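PDB 4HY3: phosphoglycerate oxidoreductase from Rhizobium etli, which probably reduces glyoxylate or hydroxypyruvate with NAD(P)H, and belongs to the D-isomer-specific 2-hydroxyacid dehydrogenases with a Rossmann-type NAD-binding domain. Local coordinates for residues Ala288-Pro293 / Ser312-Gly317; Ile234-Ala239 / Phe262-Arg267. All coordinates share one frame; numbering follows the deposited sequence.

Following the chain from its N terminus, contact 2 comes first: from strand 233-236, in the middle of the seven-stranded parallel sheet, the chain runs through helix 250-254 and comes back beside it as strand 261-264, so 262-267 closes a loop on 234-239. The chain then goes through helix 273-281 into strand 286-289, where contact 1 opens; it closes when the loop after strand 309-311 folds against 288-293. The two contacts follow in series, neither nested nor crossed. They meet where strand 286-289 pairs with 261-264, A288 O lying 2.9 Å from L264 N; contact 1 then ties the end of strand 286-289 to the loop before helix 320-338.

Contact 1. Residues Ala288-Pro293 / Ser312-Gly317; sequences ASDVYP and SAHRAG
The backbones of S289 and S312 draw close, S289 O 3.5 Å from S312 N, where neighbouring parallel strands of the Rossmann-type sheet, 286-289 and 309-311, give way to loops; in D-2-hydroxyacid dehydrogenases such loops generally border the active-site cleft. D290 does most of the work. Its CG stands trans to its own N (chi1 -167°), which brings the carboxylate against the backbone amides of 312-317. There OD1 takes the amide of R315 on its syn lone pair, R315 N to D290 OD1 being 3.1 Å and nearly straight at 168°. OD2 receives the amide of A316 from above the carboxylate plane, with A316 N 2.9 Å from D290 OD2. S312 OG adds a weak bond to OD1, and H314 N a weak one to the carbonyl oxygen of D290. Replacing D290 with an alanine would probably leave the R315 and A316 amides without their acceptors and let the loop shift away from the strand end. V291 then lies alongside the H314 side chain. Y292 turns its ring back toward the strand ends and packs against F156 and W163 of the second subunit. The carbonyl oxygen of S312 meets this ring at its edge, in plane, with S312 O 3.4 Å from Y292 CE2, and S312 N makes a weak, 3.5 Å bond to Y292 OH.

Contact 2. Residues Ile234-Ala239 / Phe262-Arg267; sequences IFVVAA and FILLSR
I234 and I263 are joined by the first of two backbone hydrogen bonds between these parallel strands: I263 N gives to I234 O at 2.7 Å, nearly along the C=O axis. V236 N then gives to I263 O at 2.9 Å. Just past the strand end L265 N gives to V236 O at 2.9 Å, with S266 N adding a weak bond to the same oxygen. The strands belong to the Rossmann-type NAD-binding domain: 233-236 sits between 178-182 and 261-264 in its parallel sheet, and the axes of the short strands cross at -15°. Apolar contacts occupy both faces. On one, F235 and I263 run side by side against helix 131-147, F235 CE1 lying 3.4 Å from I263 CD1; helix 186-195 also packs on F235. On the other, V236 CG1 is anti to the backbone N (chi1 -164°), which turns CG2 to the F262 ring, V236 CG2 lying 3.6 Å from F262 CZ. L264 CD1 lies alongside V236, 3.6 Å from V236 CB. The F262 ring meets F253 edge-to-face. Just past the strand ends, L265 CD1 touches V237 CG2 and comes to the edge of the F235 ring, while the R267 guanidinium turns away to a salt bridge with D269.

Contact 1. Residues Ala288-Pro293 / Ser312-Gly317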
ATOM      1  N   ALA A 288     -15.553 -22.833   8.903  1.00 44.43           N
ATOM      2  CA  ALA A 288     -16.636 -21.886   9.198  1.00 42.33           C
ATOM      3  C   ALA A 288     -17.357 -21.564   7.922  1.00 39.51           C
ATOM      4  O   ALA A 288     -16.725 -21.221   6.937  1.00 39.65           O
ATOM      5  CB  ALA A 288     -16.103 -20.600   9.790  1.00 41.72           C
ATOM      6  N   SER A 289     -18.675 -21.677   7.942  1.00 37.21           N
ATOM      7  CA  SER A 289     -19.480 -21.245   6.822  1.00 39.02           C
ATOM      8  C   SER A 289     -20.536 -20.256   7.297  1.00 37.07           C
ATOM      9  O   SER A 289     -20.893 -20.260   8.482  1.00 34.08           O
ATOM     10  CB  SER A 289     -20.169 -22.429   6.142  1.00 41.66           C
ATOM     11  OG  SER A 289     -21.050 -21.969   5.117  1.00 46.76           O
ATOM     12  N   ASP A 290     -21.024 -19.440   6.355  1.00 35.16           N
ATOM     13  CA  ASP A 290     -22.165 -18.552   6.562  1.00 34.88           C
ATOM     14  C   ASP A 290     -23.368 -19.027   5.789  1.00 33.98           C
ATOM     15  O   ASP A 290     -24.461 -18.505   5.943  1.00 33.64           O
ATOM     16  CB  ASP A 290     -21.848 -17.102   6.157  1.00 35.13           C
ATOM     17  CG  ASP A 290     -22.901 -16.115   6.664  1.00 35.25           C
ATOM     18  OD1 ASP A 290     -23.111 -15.989   7.904  1.00 33.69           O
ATOM     19  OD2 ASP A 290     -23.544 -15.481   5.815  1.00 34.73           O
ATOM     20  N   VAL A 291     -23.172 -20.022   4.946  1.00 36.73           N
ATOM     21  CA  VAL A 291     -24.275 -20.518   4.145  1.00 41.20           C
ATOM     22  C   VAL A 291     -24.427 -22.023   4.374  1.00 40.56           C
ATOM     23  O   VAL A 291     -23.476 -22.696   4.766  1.00 39.82           O
ATOM     24  CB  VAL A 291     -24.097 -20.113   2.662  1.00 43.88           C
ATOM     25  CG1 VAL A 291     -22.911 -20.852   2.049  1.00 46.64           C
ATOM     26  CG2 VAL A 291     -25.386 -20.325   1.857  1.00 48.96           C
ATOM     27  N   TYR A 292     -25.637 -22.535   4.183  1.00 41.76           N
ATOM     28  CA  TYR A 292     -25.962 -23.915   4.557  1.00 45.14           C
ATOM     29  C   TYR A 292     -26.872 -24.553   3.516  1.00 50.15           C
ATOM     30  O   TYR A 292     -27.558 -23.832   2.790  1.00 53.32           O
ATOM     31  CB  TYR A 292     -26.595 -23.949   5.948  1.00 42.33           C
ATOM     32  CG  TYR A 292     -25.603 -23.538   6.971  1.00 41.74           C
ATOM     33  CD1 TYR A 292     -24.769 -24.467   7.557  1.00 43.16           C
ATOM     34  CD2 TYR A 292     -25.448 -22.205   7.315  1.00 43.13           C
ATOM     35  CE1 TYR A 292     -23.811 -24.082   8.483  1.00 43.46           C
ATOM     36  CE2 TYR A 292     -24.493 -21.812   8.228  1.00 42.27           C
ATOM     37  CZ  TYR A 292     -23.680 -22.757   8.798  1.00 42.07           C
ATOM     38  OH  TYR A 292     -22.743 -22.373   9.699  1.00 46.73           O
ATOM     39  N   PRO A 293     -26.884 -25.898   3.435  1.00 52.60           N
ATOM     40  CA  PRO A 293     -27.644 -26.563   2.375  1.00 53.61           C
ATOM     41  C   PRO A 293     -29.133 -26.277   2.468  1.00 56.87           C
ATOM     42  O   PRO A 293     -29.831 -26.350   1.456  1.00 64.10           O
ATOM     43  CB  PRO A 293     -27.371 -28.048   2.611  1.00 53.23           C
ATOM     44  CG  PRO A 293     -27.042 -28.148   4.063  1.00 59.81           C
ATOM     45  CD  PRO A 293     -26.353 -26.859   4.423  1.00 56.71           C
ATOM     46  N   SER A 312     -22.616 -19.321  11.357  1.00 42.60           N
ATOM     47  CA  SER A 312     -23.072 -17.971  11.035  1.00 41.28           C
ATOM     48  C   SER A 312     -24.342 -18.045  10.162  1.00 41.37           C
ATOM     49  O   SER A 312     -24.286 -18.512   9.018  1.00 41.36           O
ATOM     50  CB  SER A 312     -21.951 -17.222  10.299  1.00 40.69           C
ATOM     51  OG  SER A 312     -21.972 -15.839  10.582  1.00 44.23           O
ATOM     52  N   ALA A 313     -25.472 -17.571  10.695  1.00 38.53           N
ATOM     53  CA  ALA A 313     -26.782 -17.719  10.062  1.00 37.54           C
ATOM     54  C   ALA A 313     -27.076 -16.847   8.816  1.00 42.18           C
ATOM     55  O   ALA A 313     -27.976 -15.990   8.841  1.00 45.76           O
ATOM     56  CB  ALA A 313     -27.864 -17.538  11.105  1.00 37.84           C
ATOM     57  N   HIS A 314     -26.335 -17.094   7.727  1.00 41.70           N
ATOM     58  CA  HIS A 314     -26.462 -16.372   6.442  1.00 37.75           C
ATOM     59  C   HIS A 314     -26.591 -14.873   6.616  1.00 35.15           C
ATOM     60  O   HIS A 314     -27.496 -14.222   6.086  1.00 33.31           O
ATOM     61  CB  HIS A 314     -27.595 -16.969   5.601  1.00 40.20           C
ATOM     62  CG  HIS A 314     -27.415 -16.811   4.110  1.00 40.27           C
ATOM     63  ND1 HIS A 314     -26.693 -15.807   3.558  1.00 43.57           N
ATOM     64  CD2 HIS A 314     -27.933 -17.547   3.052  1.00 41.35           C
ATOM     65  CE1 HIS A 314     -26.726 -15.915   2.211  1.00 42.20           C
ATOM     66  NE2 HIS A 314     -27.478 -16.990   1.902  1.00 42.28           N
ATOM     67  N   ARG A 315     -25.650 -14.304   7.347  1.00 34.50           N
ATOM     68  CA  ARG A 315     -25.713 -12.894   7.699  1.00 35.02           C
ATOM     69  C   ARG A 315     -24.420 -12.168   7.382  1.00 36.54           C
ATOM     70  O   ARG A 315     -24.098 -11.166   8.017  1.00 45.00           O
ATOM     71  CB  ARG A 315     -25.967 -12.780   9.186  1.00 35.76           C
ATOM     72  CG  ARG A 315     -24.840 -13.384  10.001  1.00 34.62           C
ATOM     73  CD  ARG A 315     -25.256 -13.788  11.395  1.00 32.52           C
ATOM     74  NE  ARG A 315     -24.166 -13.404  12.265  1.00 32.15           N
ATOM     75  CZ  ARG A 315     -24.230 -12.393  13.114  1.00 31.69           C
ATOM     76  NH1 ARG A 315     -25.368 -11.715  13.236  1.00 30.47           N
ATOM     77  NH2 ARG A 315     -23.163 -12.085  13.848  1.00 32.42           N
ATOM     78  N   ALA A 316     -23.666 -12.662   6.414  1.00 34.38           N
ATOM     79  CA  ALA A 316     -22.383 -12.061   6.109  1.00 33.51           C
ATOM     80  C   ALA A 316     -22.552 -10.716   5.401  1.00 32.82           C
ATOM     81  O   ALA A 316     -21.687  -9.850   5.505  1.00 34.53           O
ATOM     82  CB  ALA A 316     -21.528 -13.014   5.284  1.00 31.50           C
ATOM     83  N   GLY A 317     -23.663 -10.543   4.690  1.00 32.16           N
ATOM     84  CA  GLY A 317     -23.852  -9.367   3.823  1.00 31.61           C
ATOM     85  C   GLY A 317     -24.967  -8.386   4.176  1.00 31.73           C
ATOM     86  O   GLY A 317     -24.860  -7.226   3.845  1.00 32.80           O
TER

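Contact 2. Residues Ile234-Ala239 / Phe262-Arg267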
ATOM      1  N   ILE A 234      -8.322 -21.313   2.978  1.00 37.17           N
ATOM      2  CA  ILE A 234      -9.060 -21.421   1.729  1.00 35.65           C
ATOM      3  C   ILE A 234     -10.408 -20.774   1.944  1.00 35.06           C
ATOM      4  O   ILE A 234     -11.152 -21.190   2.841  1.00 34.61           O
ATOM      5  CB  ILE A 234      -9.277 -22.904   1.325  1.00 35.57           C
ATOM      6  CG1 ILE A 234      -7.932 -23.618   1.180  1.00 34.56           C
ATOM      7  CG2 ILE A 234     -10.123 -23.045   0.061  1.00 30.00           C
ATOM      8  CD1 ILE A 234      -8.006 -25.036   1.681  1.00 33.22           C
ATOM      9  N   PHE A 235     -10.708 -19.772   1.109  1.00 32.51           N
ATOM     10  CA  PHE A 235     -11.995 -19.089   1.096  1.00 31.76           C
ATOM     11  C   PHE A 235     -12.772 -19.438  -0.184  1.00 34.04           C
ATOM     12  O   PHE A 235     -12.251 -19.247  -1.289  1.00 36.46           O
ATOM     13  CB  PHE A 235     -11.778 -17.562   1.107  1.00 31.30           C
ATOM     14  CG  PHE A 235     -11.107 -17.025   2.349  1.00 29.81           C
ATOM     15  CD1 PHE A 235     -11.869 -16.571   3.433  1.00 29.81           C
ATOM     16  CD2 PHE A 235      -9.716 -16.948   2.432  1.00 29.06           C
ATOM     17  CE1 PHE A 235     -11.252 -16.054   4.572  1.00 29.82           C
ATOM     18  CE2 PHE A 235      -9.098 -16.446   3.569  1.00 29.41           C
ATOM     19  CZ  PHE A 235      -9.861 -15.997   4.642  1.00 29.57           C
ATOM     20  N   VAL A 236     -14.006 -19.931  -0.043  1.00 35.16           N
ATOM     21  CA  VAL A 236     -14.960 -20.052  -1.170  1.00 36.52           C
ATOM     22  C   VAL A 236     -15.868 -18.795  -1.280  1.00 40.08           C
ATOM     23  O   VAL A 236     -16.632 -18.450  -0.362  1.00 38.94           O
ATOM     24  CB  VAL A 236     -15.862 -21.296  -1.061  1.00 36.01           C
ATOM     25  CG1 VAL A 236     -16.518 -21.554  -2.409  1.00 34.58           C
ATOM     26  CG2 VAL A 236     -15.083 -22.521  -0.573  1.00 35.72           C
ATOM     27  N   VAL A 237     -15.830 -18.156  -2.440  1.00 40.41           N
ATOM     28  CA  VAL A 237     -16.159 -16.752  -2.522  1.00 41.66           C
ATOM     29  C   VAL A 237     -17.073 -16.380  -3.709  1.00 48.38           C
ATOM     30  O   VAL A 237     -17.805 -15.377  -3.658  1.00 48.47           O
ATOM     31  CB  VAL A 237     -14.831 -15.977  -2.468  1.00 36.28           C
ATOM     32  CG1 VAL A 237     -14.755 -14.837  -3.447  1.00 36.87           C
ATOM     33  CG2 VAL A 237     -14.599 -15.512  -1.065  1.00 36.97           C
ATOM     34  N   ALA A 238     -17.040 -17.209  -4.754  1.00 56.70           N
ATOM     35  CA  ALA A 238     -17.917 -17.085  -5.922  1.00 62.22           C
ATOM     36  C   ALA A 238     -18.172 -18.466  -6.503  1.00 71.90           C
ATOM     37  O   ALA A 238     -17.364 -19.384  -6.315  1.00 72.33           O
ATOM     38  CB  ALA A 238     -17.300 -16.180  -6.976  1.00 59.48           C
ATOM     39  N   ALA A 239     -19.309 -18.609  -7.190  1.00 85.56           N
ATOM     40  CA  ALA A 239     -19.617 -19.811  -7.986  1.00 91.03           C
ATOM     41  C   ALA A 239     -18.831 -19.741  -9.302  1.00 93.87           C
ATOM     42  O   ALA A 239     -18.427 -18.639  -9.731  1.00 86.54           O
ATOM     43  CB  ALA A 239     -21.117 -19.921  -8.251  1.00 88.10           C
ATOM     44  N   PHE A 262     -10.846 -23.738   6.244  1.00 42.63           N
ATOM     45  CA  PHE A 262     -11.759 -23.698   5.101  1.00 43.38           C
ATOM     46  C   PHE A 262     -12.992 -22.837   5.393  1.00 41.92           C
ATOM     47  O   PHE A 262     -13.802 -23.155   6.275  1.00 40.45           O
ATOM     48  CB  PHE A 262     -12.185 -25.124   4.715  1.00 41.15           C
ATOM     49  CG  PHE A 262     -13.252 -25.182   3.669  1.00 36.86           C
ATOM     50  CD1 PHE A 262     -12.914 -25.298   2.326  1.00 37.06           C
ATOM     51  CD2 PHE A 262     -14.596 -25.123   4.026  1.00 36.03           C
ATOM     52  CE1 PHE A 262     -13.902 -25.359   1.346  1.00 38.03           C
ATOM     53  CE2 PHE A 262     -15.593 -25.181   3.060  1.00 37.19           C
ATOM     54  CZ  PHE A 262     -15.247 -25.306   1.715  1.00 38.06           C
ATOM     55  N   ILE A 263     -13.150 -21.776   4.613  1.00 39.68           N
ATOM     56  CA  ILE A 263     -14.130 -20.754   4.935  1.00 42.26           C
ATOM     57  C   ILE A 263     -15.142 -20.530   3.808  1.00 42.51           C
ATOM     58  O   ILE A 263     -14.803 -20.056   2.727  1.00 45.68           O
ATOM     59  CB  ILE A 263     -13.410 -19.453   5.360  1.00 43.27           C
ATOM     60  CG1 ILE A 263     -12.448 -19.742   6.524  1.00 40.70           C
ATOM     61  CG2 ILE A 263     -14.409 -18.383   5.758  1.00 43.31           C
ATOM     62  CD1 ILE A 263     -11.239 -18.842   6.573  1.00 37.45           C
ATOM     63  N   LEU A 264     -16.391 -20.878   4.078  1.00 43.41           N
ATOM     64  CA  LEU A 264     -17.441 -20.882   3.057  1.00 44.71           C
ATOM     65  C   LEU A 264     -18.346 -19.627   3.107  1.00 47.18           C
ATOM     66  O   LEU A 264     -19.144 -19.451   4.046  1.00 47.37           O
ATOM     67  CB  LEU A 264     -18.280 -22.146   3.208  1.00 40.24           C
ATOM     68  CG  LEU A 264     -19.370 -22.355   2.179  1.00 40.47           C
ATOM     69  CD1 LEU A 264     -18.749 -22.490   0.796  1.00 40.32           C
ATOM     70  CD2 LEU A 264     -20.195 -23.582   2.554  1.00 41.00           C
ATOM     71  N   LEU A 265     -18.244 -18.784   2.079  1.00 42.64           N
ATOM     72  CA  LEU A 265     -18.904 -17.490   2.108  1.00 41.95           C
ATOM     73  C   LEU A 265     -19.997 -17.330   1.078  1.00 46.14           C
ATOM     74  O   LEU A 265     -20.841 -16.453   1.204  1.00 50.89           O
ATOM     75  CB  LEU A 265     -17.873 -16.357   1.962  1.00 37.33           C
ATOM     76  CG  LEU A 265     -16.845 -16.305   3.086  1.00 34.40           C
ATOM     77  CD1 LEU A 265     -15.636 -15.456   2.738  1.00 33.57           C
ATOM     78  CD2 LEU A 265     -17.501 -15.866   4.386  1.00 32.59           C
ATOM     79  N   SER A 266     -19.992 -18.157   0.048  1.00 51.50           N
ATOM     80  CA  SER A 266     -21.010 -18.030  -0.985  1.00 54.18           C
ATOM     81  C   SER A 266     -21.454 -19.401  -1.433  1.00 57.09           C
ATOM     82  O   SER A 266     -20.611 -20.255  -1.726  1.00 65.43           O
ATOM     83  CB  SER A 266     -20.421 -17.322  -2.187  1.00 58.37           C
ATOM     84  OG  SER A 266     -19.325 -18.081  -2.699  1.00 61.40           O
ATOM     85  N   ARG A 267     -22.766 -19.612  -1.486  1.00 54.09           N
ATOM     86  CA  ARG A 267     -23.322 -20.719  -2.241  1.00 52.65           C
ATOM     87  C   ARG A 267     -22.970 -22.053  -1.570  1.00 52.19           C
ATOM     88  O   ARG A 267     -21.851 -22.557  -1.711  1.00 52.59           O
ATOM     89  CB  ARG A 267     -22.781 -20.644  -3.687  1.00 51.52           C
ATOM     90  CG  ARG A 267     -23.745 -21.033  -4.797  1.00 55.70           C
ATOM     91  CD  ARG A 267     -24.899 -20.056  -4.983  1.00 59.47           C
ATOM     92  NE  ARG A 267     -25.973 -20.656  -5.784  1.00 62.61           N
ATOM     93  CZ  ARG A 267     -27.225 -20.823  -5.371  1.00 60.27           C
ATOM     94  NH1 ARG A 267     -27.584 -20.423  -4.162  1.00 58.71           N
ATOM     95  NH2 ARG A 267     -28.121 -21.391  -6.168  1.00 63.38           N
TER